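Local structure of 23S rRNA (guanine(2535)-N(1))-methyltransferase (Streptomyces viridochromogenes, 1O9G) at residues A3-S13 with V33-R42; R74-V85 with E141-A152. The protein methylates N1 of guanine-2535 in 23S ribosomal RNA, using S-adenosyl-L-methionine as methyl donor, and thereby confers resistance to the orthosomycin antibiotic avilamycin. The protein carries 3 engineered substitutions. One frame throughout, in Å; residues are numbered along the deposited sequence.

Contact 1 (A3-S13 with V33-R42); sequences AYRHAVERMDS and VRLATEIFQR. Engineered in segment 3-13: Met11 (natural residue Ile).
Glu38 gathers three consecutive backbone N-H groups of the N-terminal loop onto its carboxylate. Arg5 N reaches Glu38 OE2 at 2.8 Å, while Glu38 OE1 is shared: His6 N comes in on its syn lone pair and Ala7 N, 2.9 Å from that oxygen, meets it nearly along the C-O axis. A bend at chi2 (71°) in a chain whose CG is anti to the backbone N raises the carboxylate from the helix to the loop. The salt bridge from the helix side, Arg42 NE to Glu38 OE2 at 2.7 Å with the oxygen in the guanidinium plane, helps fix its rotation.

Arg34 answers with the opposite polarity. Its NE and NH2 grip Ala7 O side-on, NH2 lying 2.8 Å from Ala7 O, and Ala7 is the centre of an inverse gamma turn. The extended chain of Arg34 lays its guanidinium flat on the Tyr4 ring, planes 4° apart and Arg34 CZ 3.9 Å from the ring centroid, a cation-pi stack to which Arg34 CD adds a CH-pi contact over the same face. Arg10 N lies over the other face of the guanidinium.

CH-pi, apolar and water-mediated contacts lie beside these: Gln41 CB sits over one face of the His6 ring in a CH-pi contact, and a water bridges Gln41 NE2 and His6 O. The engineered, poorly ordered selenomethionine Met11 brings CE to Arg34 CG, and Ser13 CB packs on Val33 CG1 at 3.7 Å.

The Arg5 and Arg42 guanidinium groups overlie one another with their planes inclined by 32°, and both form salt bridges to Glu228, which joins the loop and helix to strand 228-232 at the sheet edge. An irregular N-terminal segment is thus pinned lengthwise along the first helix of a Rossmann-like methyltransferase by side chains capturing its peptide groups.

Contact 2 (R74-V85 with E141-A152); sequences RRSLRQVIASDV and EGGALPCAIRTA
Strands 79-84 and 147-151 run parallel, their axes 4.8 Å apart at closest and 12° from alignment, with the in-register pairs Val80-Cys147, Ile81-Ala148 and Ala82-Ile149. Bonds alternate from Val80 N to Pro146 O through Ala82 N to Ala148 O, the latter 2.8 Å long, with Ala148 N and Arg150 N returning to Val80 O and Ala82 O. Farther on, Ala152 N bonds to Asp84 O from well above the carbonyl plane.

Before the strands pair, Arg74 ties down the turn that leads into 147-151. With CG anti to the backbone N and a bend at chi2 (66°), its guanidinium reaches between Leu145 on one face and Gly142 CA on the other. Arg74 NE makes a nearly straight bond of 2.7 Å to Gly143 O, close to the guanidinium plane, and Arg74 NH2 reaches Ala144 O at 3.0 Å from above that carbonyl's plane. Successive peptide oxygens are thereby held by one side chain. Nearby, a water accepts from Arg75 N and donates to Glu141 OE1.

Leu145 carries the apolar part: CB and CD1 lie along Arg74, CD1 touches Leu77 CB at 3.9 Å, and CD2 meets Val80 CG1. Farther along, Val80 CG2 packs on Cys147 CB at 3.6 Å, and Ala82 CB faces Ile149 CG1 on the same side of the sheet. A water at the far end links Ser83 OG, which also bonds Trp56 NE1, with Ala152 O.

Strand 147-151 is the outermost strand at this end of the sheet, and 77-84 separates it from 53-57, whose backbone bonds Gln79 and Ile81. Ile149 and Thr151 lie against helix 87-98, whereas Ile81, Ser83 and Ala152 pack on helix 160-164 across the sheet.

In the fold
From the N terminus, contact 1 folds residues 3-13 back on helix 33-45, closing a loop of 19 residues that holds neither helix nor strand. The chain then passes through strand 53-57 and helix 64-72 before contact 2 opens; the two follow in series, neither nested nor crossed. Contact 2 closes a larger excursion, in which helices 87-98, 102-119 and 122-140 connect two adjacent parallel strands. Contact 1 ties the N-terminal loop to a helix touching strands 228-232 and 235-241, whereas contact 2 builds the opposite edge of the sheet. Their centres lie about 20 Å apart, yet they meet where Phe40 CZ packs 3.9 Å from Leu77 CD2.

Contact 1 (A3-S13 with V33-R42)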
# COMPACT_ATOMS: atom_id res chain seq x y z
N ALA A 3 -8.46 16.78 8.83
CA ALA A 3 -7.51 16.66 9.94
C ALA A 3 -7.15 15.20 10.14
O ALA A 3 -7.97 14.31 9.88
CB ALA A 3 -8.11 17.24 11.21
N TYR A 4 -5.93 14.95 10.61
CA TYR A 4 -5.53 13.62 11.04
C TYR A 4 -6.33 13.19 12.26
O TYR A 4 -6.26 13.83 13.30
CB TYR A 4 -4.03 13.58 11.35
CG TYR A 4 -3.15 13.76 10.14
CD1 TYR A 4 -2.90 12.70 9.27
CD2 TYR A 4 -2.54 14.98 9.87
CE1 TYR A 4 -2.10 12.86 8.17
CE2 TYR A 4 -1.74 15.14 8.76
CZ TYR A 4 -1.51 14.07 7.92
OH TYR A 4 -0.70 14.21 6.81
N ARG A 5 -7.10 12.12 12.10
CA ARG A 5 -7.92 11.53 13.15
C ARG A 5 -7.16 10.48 13.96
O ARG A 5 -7.42 10.28 15.14
CB ARG A 5 -9.16 10.91 12.51
CG ARG A 5 -10.31 10.67 13.44
CD ARG A 5 -11.50 10.03 12.78
NE ARG A 5 -12.07 10.91 11.76
CZ ARG A 5 -12.46 10.52 10.55
NH1 ARG A 5 -12.38 9.24 10.17
NH2 ARG A 5 -12.95 11.40 9.70
N HIS A 6 -6.21 9.81 13.30
CA HIS A 6 -5.52 8.64 13.87
C HIS A 6 -4.05 8.91 14.05
O HIS A 6 -3.49 8.62 15.11
CB HIS A 6 -5.71 7.44 12.95
CG HIS A 6 -7.12 6.97 12.89
ND1 HIS A 6 -7.99 7.39 11.92
CD2 HIS A 6 -7.81 6.12 13.69
CE1 HIS A 6 -9.18 6.84 12.13
NE2 HIS A 6 -9.09 6.07 13.20
N ALA A 7 -3.43 9.44 13.00
CA ALA A 7 -2.05 9.88 13.03
C ALA A 7 -2.03 11.32 13.55
O ALA A 7 -1.64 12.24 12.83
CB ALA A 7 -1.44 9.77 11.62
N VAL A 8 -2.43 11.50 14.81
CA VAL A 8 -2.70 12.82 15.40
C VAL A 8 -1.41 13.56 15.76
O VAL A 8 -1.31 14.77 15.56
CB VAL A 8 -3.58 12.68 16.68
CG1 VAL A 8 -3.74 14.03 17.40
CG2 VAL A 8 -4.93 12.08 16.33
N GLU A 9 -0.43 12.83 16.28
CA GLU A 9 0.88 13.41 16.55
C GLU A 9 1.87 12.93 15.49
O GLU A 9 1.90 11.74 15.16
CB GLU A 9 1.36 13.03 17.95
CG GLU A 9 0.62 13.78 19.06
CD GLU A 9 0.06 12.86 20.13
OE1 GLU A 9 0.86 12.22 20.84
OE2 GLU A 9 -1.18 12.79 20.26
N ARG A 10 2.64 13.86 14.94
CA ARG A 10 3.62 13.55 13.90
C ARG A 10 4.70 12.63 14.47
O ARG A 10 5.43 13.01 15.39
CB ARG A 10 4.25 14.82 13.32
CG ARG A 10 5.14 14.59 12.11
CD ARG A 10 5.10 15.71 11.07
NE ARG A 10 5.45 17.02 11.63
CZ ARG A 10 5.86 18.07 10.92
NH1 ARG A 10 5.99 18.00 9.59
NH2 ARG A 10 6.14 19.21 11.54
N MSE A 11 4.79 11.44 13.90
CA MSE A 11 5.61 10.36 14.43
C MSE A 11 7.07 10.46 13.99
O MSE A 11 7.43 11.29 13.15
CB MSE A 11 5.06 9.00 13.97
CG MSE A 11 5.23 8.73 12.47
SE MSE A 11 3.60 8.25 11.50
CE MSE A 11 2.47 9.73 12.02
N ASP A 12 7.90 9.60 14.58
CA ASP A 12 9.24 9.36 14.07
C ASP A 12 9.16 8.22 13.06
O ASP A 12 9.29 7.04 13.42
CB ASP A 12 10.19 8.99 15.22
CG ASP A 12 11.52 8.45 14.74
OD1 ASP A 12 12.08 7.56 15.42
OD2 ASP A 12 12.08 8.85 13.70
N SER A 13 8.92 8.56 11.80
CA SER A 13 8.78 7.56 10.74
C SER A 13 10.06 7.43 9.91
O SER A 13 10.03 6.97 8.77
CB SER A 13 7.60 7.91 9.82
OG SER A 13 7.96 8.89 8.86
N VAL A 33 4.44 8.51 4.89
CA VAL A 33 4.09 7.52 5.89
C VAL A 33 2.90 7.96 6.72
O VAL A 33 1.99 7.18 6.99
CB VAL A 33 5.29 7.21 6.79
CG1 VAL A 33 4.90 6.27 7.90
CG2 VAL A 33 6.44 6.60 5.93
N ARG A 34 2.88 9.22 7.14
CA ARG A 34 1.79 9.66 8.00
C ARG A 34 0.43 9.54 7.32
O ARG A 34 -0.56 9.13 7.93
CB ARG A 34 2.02 11.10 8.45
CG ARG A 34 1.02 11.58 9.45
CD ARG A 34 1.27 12.98 9.92
NE ARG A 34 0.51 13.26 11.13
CZ ARG A 34 0.42 14.46 11.69
NH1 ARG A 34 1.05 15.50 11.15
NH2 ARG A 34 -0.28 14.63 12.80
N LEU A 35 0.37 9.89 6.05
CA LEU A 35 -0.87 9.80 5.30
C LEU A 35 -1.21 8.33 5.07
O LEU A 35 -2.39 7.95 5.10
CB LEU A 35 -0.76 10.57 3.98
CG LEU A 35 -2.01 10.59 3.13
CD1 LEU A 35 -3.21 11.11 3.92
CD2 LEU A 35 -1.79 11.44 1.89
N ALA A 36 -0.21 7.50 4.82
CA ALA A 36 -0.48 6.06 4.62
C ALA A 36 -1.17 5.46 5.84
O ALA A 36 -2.18 4.76 5.71
CB ALA A 36 0.80 5.32 4.33
N THR A 37 -0.64 5.75 7.01
CA THR A 37 -1.18 5.15 8.23
C THR A 37 -2.56 5.77 8.56
O THR A 37 -3.43 5.07 9.04
CB THR A 37 -0.19 5.23 9.37
OG1 THR A 37 -0.73 4.53 10.50
CG2 THR A 37 0.05 6.62 9.84
N GLU A 38 -2.77 7.04 8.23
CA GLU A 38 -4.07 7.68 8.43
C GLU A 38 -5.14 7.00 7.58
O GLU A 38 -6.21 6.66 8.06
CB GLU A 38 -3.99 9.18 8.10
CG GLU A 38 -5.31 9.93 8.21
CD GLU A 38 -5.81 10.14 9.63
OE1 GLU A 38 -5.02 10.01 10.59
OE2 GLU A 38 -7.00 10.46 9.80
N ILE A 39 -4.86 6.79 6.30
CA ILE A 39 -5.83 6.20 5.40
C ILE A 39 -6.11 4.76 5.86
O ILE A 39 -7.27 4.34 5.92
CB ILE A 39 -5.35 6.23 3.92
CG1 ILE A 39 -5.20 7.66 3.41
CG2 ILE A 39 -6.32 5.44 3.06
CD1 ILE A 39 -4.46 7.79 2.09
N PHE A 40 -5.06 4.00 6.16
CA PHE A 40 -5.22 2.60 6.55
C PHE A 40 -6.07 2.48 7.82
O PHE A 40 -6.98 1.65 7.90
CB PHE A 40 -3.86 1.91 6.73
CG PHE A 40 -3.95 0.48 7.13
CD1 PHE A 40 -4.44 -0.46 6.26
CD2 PHE A 40 -3.59 0.07 8.41
CE1 PHE A 40 -4.53 -1.77 6.62
CE2 PHE A 40 -3.67 -1.24 8.78
CZ PHE A 40 -4.15 -2.16 7.89
N GLN A 41 -5.80 3.33 8.80
CA GLN A 41 -6.56 3.31 10.05
C GLN A 41 -8.02 3.73 9.84
O GLN A 41 -8.91 3.18 10.46
CB GLN A 41 -5.86 4.14 11.13
CG GLN A 41 -4.54 3.51 11.57
CD GLN A 41 -3.92 4.24 12.72
OE1 GLN A 41 -4.50 4.27 13.80
NE2 GLN A 41 -2.78 4.86 12.49
N ARG A 42 -8.27 4.67 8.92
CA ARG A 42 -9.63 5.02 8.57
C ARG A 42 -10.37 3.82 7.94
O ARG A 42 -11.55 3.61 8.19
CB ARG A 42 -9.70 6.23 7.62
CG ARG A 42 -9.40 7.55 8.33
CD ARG A 42 -9.33 8.73 7.39
NE ARG A 42 -9.03 9.99 8.07
CZ ARG A 42 -9.69 11.12 7.89
NH1 ARG A 42 -10.76 11.19 7.11
NH2 ARG A 42 -9.28 12.21 8.51
O HOH W 1 -2.10 5.79 14.91

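Contact 2 (R74-V85 with E141-A152)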
# COMPACT_ATOMS: atom_id res chain seq x y z
N ARG A 74 1.95 -4.31 11.18
CA ARG A 74 2.12 -5.75 11.26
C ARG A 74 1.15 -6.40 12.24
O ARG A 74 0.59 -7.45 11.91
CB ARG A 74 3.54 -6.08 11.65
CG ARG A 74 3.85 -7.54 11.92
CD ARG A 74 3.73 -8.33 10.64
NE ARG A 74 3.79 -9.78 10.81
CZ ARG A 74 2.73 -10.57 11.03
NH1 ARG A 74 1.51 -10.08 11.22
NH2 ARG A 74 2.92 -11.85 10.99
N ARG A 75 0.95 -5.81 13.40
CA ARG A 75 0.09 -6.43 14.40
C ARG A 75 -1.38 -6.58 13.93
O ARG A 75 -2.12 -7.41 14.46
CB ARG A 75 0.13 -5.63 15.71
CG ARG A 75 -0.47 -4.24 15.57
CD ARG A 75 -0.88 -3.60 16.86
NE ARG A 75 0.12 -3.81 17.89
CZ ARG A 75 1.31 -3.20 17.93
NH1 ARG A 75 1.67 -2.33 16.98
NH2 ARG A 75 2.14 -3.47 18.92
N SER A 76 -1.80 -5.72 13.01
CA SER A 76 -3.17 -5.72 12.51
C SER A 76 -3.36 -6.56 11.25
O SER A 76 -4.47 -6.62 10.72
CB SER A 76 -3.62 -4.30 12.20
OG SER A 76 -3.53 -3.47 13.34
N LEU A 77 -2.31 -7.20 10.76
CA LEU A 77 -2.32 -7.83 9.45
C LEU A 77 -2.10 -9.33 9.50
O LEU A 77 -1.25 -9.81 10.25
CB LEU A 77 -1.26 -7.20 8.56
CG LEU A 77 -1.48 -5.76 8.13
CD1 LEU A 77 -0.19 -5.18 7.54
CD2 LEU A 77 -2.61 -5.66 7.17
N ARG A 78 -2.90 -10.05 8.71
CA ARG A 78 -2.77 -11.49 8.46
C ARG A 78 -1.76 -11.72 7.33
O ARG A 78 -0.98 -12.65 7.38
CB ARG A 78 -4.14 -12.07 8.04
CG ARG A 78 -4.11 -13.53 7.63
CD ARG A 78 -5.44 -14.12 7.27
NE ARG A 78 -6.29 -14.28 8.44
CZ ARG A 78 -6.17 -15.25 9.36
NH1 ARG A 78 -5.20 -16.17 9.26
NH2 ARG A 78 -7.01 -15.29 10.39
N GLN A 79 -1.86 -10.93 6.27
CA GLN A 79 -1.09 -11.13 5.04
C GLN A 79 -1.30 -9.92 4.16
O GLN A 79 -2.31 -9.21 4.30
CB GLN A 79 -1.53 -12.37 4.28
CG GLN A 79 -2.89 -12.24 3.72
CD GLN A 79 -3.38 -13.46 2.99
OE1 GLN A 79 -2.86 -13.79 1.91
NE2 GLN A 79 -4.41 -14.12 3.54
N VAL A 80 -0.37 -9.70 3.25
CA VAL A 80 -0.51 -8.70 2.22
C VAL A 80 -0.35 -9.34 0.84
O VAL A 80 0.34 -10.33 0.65
CB VAL A 80 0.49 -7.52 2.41
CG1 VAL A 80 0.26 -6.84 3.74
CG2 VAL A 80 1.91 -7.96 2.34
N ILE A 81 -1.03 -8.69 -0.11
CA ILE A 81 -1.02 -9.10 -1.50
C ILE A 81 -0.70 -7.89 -2.36
O ILE A 81 -1.33 -6.86 -2.21
CB ILE A 81 -2.39 -9.68 -1.91
CG1 ILE A 81 -2.76 -10.84 -0.96
CG2 ILE A 81 -2.36 -10.12 -3.36
CD1 ILE A 81 -4.16 -11.39 -1.10
N ALA A 82 0.25 -8.07 -3.27
CA ALA A 82 0.62 -7.02 -4.22
C ALA A 82 0.39 -7.51 -5.64
O ALA A 82 0.71 -8.64 -6.00
CB ALA A 82 2.04 -6.66 -4.06
N SER A 83 -0.12 -6.62 -6.46
CA SER A 83 -0.15 -6.89 -7.88
C SER A 83 -0.12 -5.59 -8.67
O SER A 83 -0.44 -4.51 -8.14
CB SER A 83 -1.34 -7.77 -8.25
OG SER A 83 -2.59 -7.18 -7.94
N ASP A 84 0.31 -5.69 -9.92
CA ASP A 84 0.36 -4.56 -10.85
C ASP A 84 0.53 -5.11 -12.27
O ASP A 84 0.83 -6.28 -12.45
CB ASP A 84 1.49 -3.60 -10.51
CG ASP A 84 1.18 -2.15 -10.88
OD1 ASP A 84 0.47 -1.93 -11.88
OD2 ASP A 84 1.64 -1.18 -10.26
N VAL A 85 0.37 -4.26 -13.27
CA VAL A 85 0.27 -4.73 -14.65
C VAL A 85 1.59 -4.93 -15.35
O VAL A 85 1.64 -5.75 -16.27
CB VAL A 85 -0.60 -3.78 -15.52
CG1 VAL A 85 -1.96 -3.61 -14.93
CG2 VAL A 85 0.05 -2.42 -15.74
N GLU A 141 6.16 -8.15 16.77
CA GLU A 141 4.78 -7.80 16.40
C GLU A 141 4.08 -8.86 15.56
O GLU A 141 2.96 -8.64 15.10
CB GLU A 141 4.77 -6.41 15.72
CG GLU A 141 5.15 -5.30 16.68
CD GLU A 141 5.46 -3.94 16.06
OE1 GLU A 141 5.19 -3.73 14.86
OE2 GLU A 141 6.01 -3.10 16.81
N GLY A 142 4.70 -10.03 15.41
CA GLY A 142 4.10 -11.16 14.73
C GLY A 142 5.06 -12.03 13.93
O GLY A 142 4.64 -13.11 13.48
N GLY A 143 6.30 -11.57 13.72
CA GLY A 143 7.23 -12.26 12.85
C GLY A 143 6.94 -11.97 11.37
O GLY A 143 6.23 -11.02 11.04
N ALA A 144 7.47 -12.82 10.50
CA ALA A 144 7.32 -12.60 9.07
C ALA A 144 5.85 -12.42 8.71
O ALA A 144 4.99 -13.14 9.20
CB ALA A 144 7.90 -13.74 8.27
N LEU A 145 5.59 -11.47 7.82
CA LEU A 145 4.28 -11.19 7.34
C LEU A 145 4.08 -11.89 5.99
O LEU A 145 4.74 -11.53 5.01
CB LEU A 145 4.08 -9.69 7.18
CG LEU A 145 2.71 -9.27 6.65
CD1 LEU A 145 1.56 -9.74 7.50
CD2 LEU A 145 2.67 -7.74 6.51
N PRO A 146 3.19 -12.89 5.91
CA PRO A 146 2.94 -13.57 4.64
C PRO A 146 2.57 -12.56 3.55
O PRO A 146 1.82 -11.62 3.79
CB PRO A 146 1.80 -14.51 4.96
CG PRO A 146 1.94 -14.82 6.40
CD PRO A 146 2.40 -13.50 7.00
N CYS A 147 3.19 -12.73 2.39
CA CYS A 147 3.01 -11.81 1.28
C CYS A 147 3.11 -12.58 -0.04
O CYS A 147 3.76 -13.61 -0.14
CB CYS A 147 4.03 -10.66 1.33
SG CYS A 147 5.74 -11.17 1.16
N ALA A 148 2.43 -12.06 -1.03
CA ALA A 148 2.43 -12.63 -2.37
C ALA A 148 2.46 -11.43 -3.33
O ALA A 148 1.93 -10.35 -3.05
CB ALA A 148 1.22 -13.42 -2.56
N ILE A 149 3.12 -11.63 -4.46
CA ILE A 149 3.17 -10.64 -5.52
C ILE A 149 3.08 -11.33 -6.87
O ILE A 149 3.80 -12.28 -7.12
CB ILE A 149 4.43 -9.74 -5.38
CG1 ILE A 149 4.54 -8.73 -6.52
CG2 ILE A 149 5.73 -10.54 -5.31
CD1 ILE A 149 5.50 -7.60 -6.21
N ARG A 150 2.19 -10.84 -7.73
CA ARG A 150 1.98 -11.39 -9.08
C ARG A 150 1.66 -10.23 -10.05
O ARG A 150 1.22 -9.16 -9.65
CB ARG A 150 0.80 -12.40 -9.15
CG ARG A 150 1.00 -13.77 -8.50
CD ARG A 150 -0.11 -14.75 -8.79
NE ARG A 150 0.11 -16.10 -8.19
CZ ARG A 150 0.08 -16.37 -6.89
NH1 ARG A 150 -0.14 -15.45 -5.96
NH2 ARG A 150 0.27 -17.62 -6.52
N THR A 151 1.88 -10.46 -11.33
CA THR A 151 1.40 -9.57 -12.39
C THR A 151 -0.07 -9.79 -12.65
O THR A 151 -0.51 -10.92 -12.84
CB THR A 151 2.16 -9.85 -13.67
OG1 THR A 151 3.57 -9.73 -13.42
CG2 THR A 151 1.86 -8.79 -14.69
N ALA A 152 -0.84 -8.72 -12.66
CA ALA A 152 -2.25 -8.74 -13.05
C ALA A 152 -2.80 -7.35 -13.36
O ALA A 152 -2.50 -6.37 -12.67
CB ALA A 152 -3.08 -9.40 -11.98
O HOH W 2 2.50 -3.19 14.24
O HOH W 3 -0.16 -11.99 -5.76
O HOH W 4 -3.48 -5.87 -10.03